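Local coordinates for GGDEF and EAL domain-containing protein (Vibrio cholerae O1 str. 2010EL-1786, PDB 6PWK) that binds the second messenger c-di-GMP and probably acts as a receptor that couples its level to large-adhesin control, cell adhesion and biofilm formation, at residues A17-P21 / V22-G26; A29-M32 / S33-G37. All coordinates share one frame; numbering follows the deposited sequence.

Both contacts are local and lie in the GGDEF domain, in series along the chain: contact 1 is the turn that leaves helix 3-18, contact 2 is a run of turns in helix 28-41. Their centres are about 14 Å apart, and they touch where Tyr18 O packs on Tyr30 CB at 3.3 Å. Each is partly buried. In contact 1 a carboxylate and a serine hydroxyl do much of the work beside backbone bonds, and Leu25 and Ser23 face the domain interior. Contact 2 relies on regular helical backbone bonds, with an aromatic ring packed on an aliphatic chain; Tyr31 and Leu35 point into the core, whereas Ser33 and Ser36 are at the surface.

Contact 1: A17-P21 / V22-G26; sequences AYLDP and VSHLG
Asp20 and Ser23 hold this turn together. Asp20 OD2 accepts twice from the serine: from the backbone, Ser23 N to OD2 at 2.8 Å and nearly straight (172°), and from the side chain, Ser23 OG to OD2 at 2.8 Å. OD2 receives the hydroxyl on its anti lone pair; the amide also arrives on the anti side but 32° out of the carboxylate plane. The serine oxygen is itself an acceptor, taking Leu25 N at 3.2 Å in an ST turn; chi1 of 63° sets OG between its own N and carbonyl carbon, within reach of both partners. Asp20 N gives a bond to Leu25 O at 2.9 Å, and a weak one runs from His24 N to Asp20 O. Leu19 packs on the turn too, CD1 near Leu25 O and CD2 obliquely against the His24 ring. Arg91 adds a salt bridge to Asp20 OD2, and Leu25 turns away to pack on Phe97 and Ala75. Asp20 to Ser23 is consistent with a variant of the DxLT motif of GGDEF domains. With two donors and a cation on one oxygen, Asp20 is probably kept ionised, and its carboxylate ties the loop after helix 3-18 to the domain body.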
# COMPACT_ATOMS: atom_id res chain seq x y z
N ALA A 17 -17.45 17.54 14.15
CA ALA A 17 -18.26 16.47 13.58
C ALA A 17 -18.36 16.58 12.06
O ALA A 17 -18.36 15.56 11.37
CB ALA A 17 -19.65 16.49 14.21
N TYR A 18 -18.44 17.81 11.53
CA TYR A 18 -18.79 18.01 10.13
C TYR A 18 -17.75 18.75 9.30
O TYR A 18 -17.94 18.86 8.08
CB TYR A 18 -20.12 18.76 10.02
CG TYR A 18 -21.31 18.00 10.56
CD1 TYR A 18 -21.43 16.63 10.35
CD2 TYR A 18 -22.32 18.64 11.27
CE1 TYR A 18 -22.51 15.92 10.84
CE2 TYR A 18 -23.40 17.94 11.77
CZ TYR A 18 -23.50 16.58 11.54
OH TYR A 18 -24.57 15.88 12.03
N LEU A 19 -16.67 19.25 9.89
CA LEU A 19 -15.67 20.02 9.16
C LEU A 19 -14.36 19.25 9.09
O LEU A 19 -13.86 18.78 10.12
CB LEU A 19 -15.44 21.39 9.79
CG LEU A 19 -14.54 22.34 9.00
CD1 LEU A 19 -15.33 23.04 7.90
CD2 LEU A 19 -13.88 23.36 9.92
N ASP A 20 -13.81 19.13 7.89
CA ASP A 20 -12.50 18.52 7.70
C ASP A 20 -11.41 19.56 7.98
O ASP A 20 -11.40 20.61 7.33
CB ASP A 20 -12.36 17.97 6.29
CG ASP A 20 -10.94 17.57 5.96
OD1 ASP A 20 -10.45 16.58 6.54
OD2 ASP A 20 -10.31 18.23 5.11
N PRO A 21 -10.50 19.31 8.93
CA PRO A 21 -9.52 20.35 9.29
C PRO A 21 -8.59 20.75 8.16
O PRO A 21 -8.19 21.91 8.08
CB PRO A 21 -8.75 19.71 10.45
CG PRO A 21 -9.67 18.66 11.00
CD PRO A 21 -10.42 18.14 9.81
N VAL A 22 -8.23 19.81 7.28
CA VAL A 22 -7.26 20.11 6.23
C VAL A 22 -7.86 21.06 5.20
O VAL A 22 -7.36 22.17 4.98
CB VAL A 22 -6.76 18.82 5.56
CG1 VAL A 22 -5.63 19.12 4.59
CG2 VAL A 22 -6.32 17.82 6.62
N SER A 23 -8.95 20.64 4.55
CA SER A 23 -9.54 21.43 3.48
C SER A 23 -10.36 22.61 3.98
O SER A 23 -10.66 23.51 3.20
CB SER A 23 -10.43 20.54 2.60
OG SER A 23 -11.52 20.02 3.35
N HIS A 24 -10.73 22.61 5.27
CA HIS A 24 -11.67 23.59 5.82
C HIS A 24 -12.99 23.59 5.06
O HIS A 24 -13.68 24.61 4.97
CB HIS A 24 -11.07 25.00 5.85
CG HIS A 24 -11.70 25.90 6.87
ND1 HIS A 24 -11.43 25.79 8.22
CD2 HIS A 24 -12.59 26.91 6.75
CE1 HIS A 24 -12.12 26.71 8.88
NE2 HIS A 24 -12.83 27.39 8.01
N LEU A 25 -13.34 22.44 4.49
CA LEU A 25 -14.64 22.19 3.88
C LEU A 25 -15.40 21.19 4.73
O LEU A 25 -14.90 20.67 5.73
CB LEU A 25 -14.46 21.67 2.45
CG LEU A 25 -13.91 22.63 1.39
CD1 LEU A 25 -13.65 21.87 0.09
CD2 LEU A 25 -14.88 23.77 1.15
N GLY A 26 -16.64 20.91 4.32
CA GLY A 26 -17.39 19.85 4.97
C GLY A 26 -16.72 18.51 4.77
O GLY A 26 -16.09 18.25 3.75

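Contact 2: A29-M32 / S33-G37; sequences AYYM and SQLSG
Gln34 lies across the ring of Tyr30, one helical turn back. Its CG sits over one face, 3.6 Å from the ring centroid and 20° off the normal, in a CH-pi contact, displaced toward the CE1-CZ side of the ring, with CZ 3.5 Å from CG. Ring and amide planes are 25° apart. With Gln34 CG anti to its carbonyl carbon (chi1 -60°), a single bend at chi2 lays the chain over the ring and carries the amide end toward the ring hydroxyl, NE2 coming 3.5 Å from Tyr30 OH.

The second side-chain contact is apolar and looser. Tyr31 CE2 meets Leu35 CD2 at 4.3 Å, obliquely to the ring. Both side chains also pack on Val47 and Ile100 of the sheet and on helix 148-164, while Tyr31 OH makes a weak hydrogen bond to Ile99 O.

Backbone bonds supply the polar part. Four successive i to i+4 bonds link the segments: Ser33 N to Ala29 O at 3.1 Å, Gln34 N to Tyr30 O at 3.0 Å, Leu35 N to Tyr31 O at 2.8 Å, and Ser36 N to Met32 O at 2.9 Å.

This is an amphipathic helix lying on the five-stranded GGDEF sheet, and its chemistry is split by face: the four carbonyls of 29-32 are taken by the amides of 33-36, and Asn27 OD1 takes the Tyr30 amide; Tyr31 and Leu35 pack on the strands, Ser33 and Ser36 are on the exposed side, and Gln34 lays its aliphatic part over a tyrosine face.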
# COMPACT_ATOMS: atom_id res chain seq x y z
N ALA A 29 -19.27 13.08 6.33
CA ALA A 29 -20.55 13.02 7.03
C ALA A 29 -21.40 14.25 6.75
O ALA A 29 -22.63 14.15 6.63
CB ALA A 29 -20.32 12.86 8.53
N TYR A 30 -20.77 15.42 6.64
CA TYR A 30 -21.49 16.62 6.24
C TYR A 30 -22.09 16.45 4.85
O TYR A 30 -23.22 16.88 4.60
CB TYR A 30 -20.55 17.83 6.27
CG TYR A 30 -21.03 19.03 5.48
CD1 TYR A 30 -21.84 20.00 6.06
CD2 TYR A 30 -20.66 19.20 4.15
CE1 TYR A 30 -22.27 21.10 5.34
CE2 TYR A 30 -21.09 20.29 3.42
CZ TYR A 30 -21.89 21.24 4.02
OH TYR A 30 -22.32 22.33 3.30
N TYR A 31 -21.35 15.82 3.94
CA TYR A 31 -21.83 15.67 2.57
C TYR A 31 -23.06 14.77 2.51
O TYR A 31 -24.03 15.08 1.81
CB TYR A 31 -20.72 15.11 1.69
CG TYR A 31 -21.05 15.15 0.22
CD1 TYR A 31 -20.93 16.33 -0.49
CD2 TYR A 31 -21.50 14.02 -0.44
CE1 TYR A 31 -21.23 16.38 -1.83
CE2 TYR A 31 -21.81 14.06 -1.79
CZ TYR A 31 -21.67 15.25 -2.47
OH TYR A 31 -21.97 15.31 -3.81
N MET A 32 -23.04 13.65 3.25
CA MET A 32 -24.18 12.75 3.24
C MET A 32 -25.40 13.40 3.87
O MET A 32 -26.53 13.17 3.42
CB MET A 32 -23.82 11.45 3.98
CG MET A 32 -22.57 10.78 3.44
SD MET A 32 -22.71 10.38 1.68
CE MET A 32 -20.98 10.26 1.23
N SER A 33 -25.20 14.22 4.90
CA SER A 33 -26.32 14.94 5.51
C SER A 33 -26.93 15.94 4.54
O SER A 33 -28.15 15.98 4.36
CB SER A 33 -25.86 15.64 6.79
OG SER A 33 -26.84 16.56 7.24
N GLN A 34 -26.09 16.76 3.91
CA GLN A 34 -26.59 17.71 2.92
C GLN A 34 -27.20 17.00 1.72
O GLN A 34 -28.17 17.49 1.13
CB GLN A 34 -25.46 18.63 2.45
CG GLN A 34 -24.84 19.47 3.55
CD GLN A 34 -25.79 20.49 4.13
OE1 GLN A 34 -26.54 20.20 5.07
NE2 GLN A 34 -25.77 21.69 3.58
N LEU A 35 -26.66 15.83 1.35
CA LEU A 35 -27.20 15.09 0.22
C LEU A 35 -28.56 14.50 0.54
O LEU A 35 -29.48 14.56 -0.28
CB LEU A 35 -26.23 13.99 -0.19
CG LEU A 35 -26.49 13.24 -1.50
CD1 LEU A 35 -26.29 14.16 -2.69
CD2 LEU A 35 -25.60 12.01 -1.60
N SER A 36 -28.72 13.93 1.74
CA SER A 36 -29.98 13.29 2.10
C SER A 36 -31.10 14.31 2.27
O SER A 36 -32.26 14.00 1.96
CB SER A 36 -29.80 12.47 3.38
OG SER A 36 -30.93 11.66 3.63
N GLY A 37 -30.79 15.51 2.75
CA GLY A 37 -31.81 16.53 2.89
C GLY A 37 -32.24 17.11 1.55
O GLY A 37 -33.42 17.42 1.35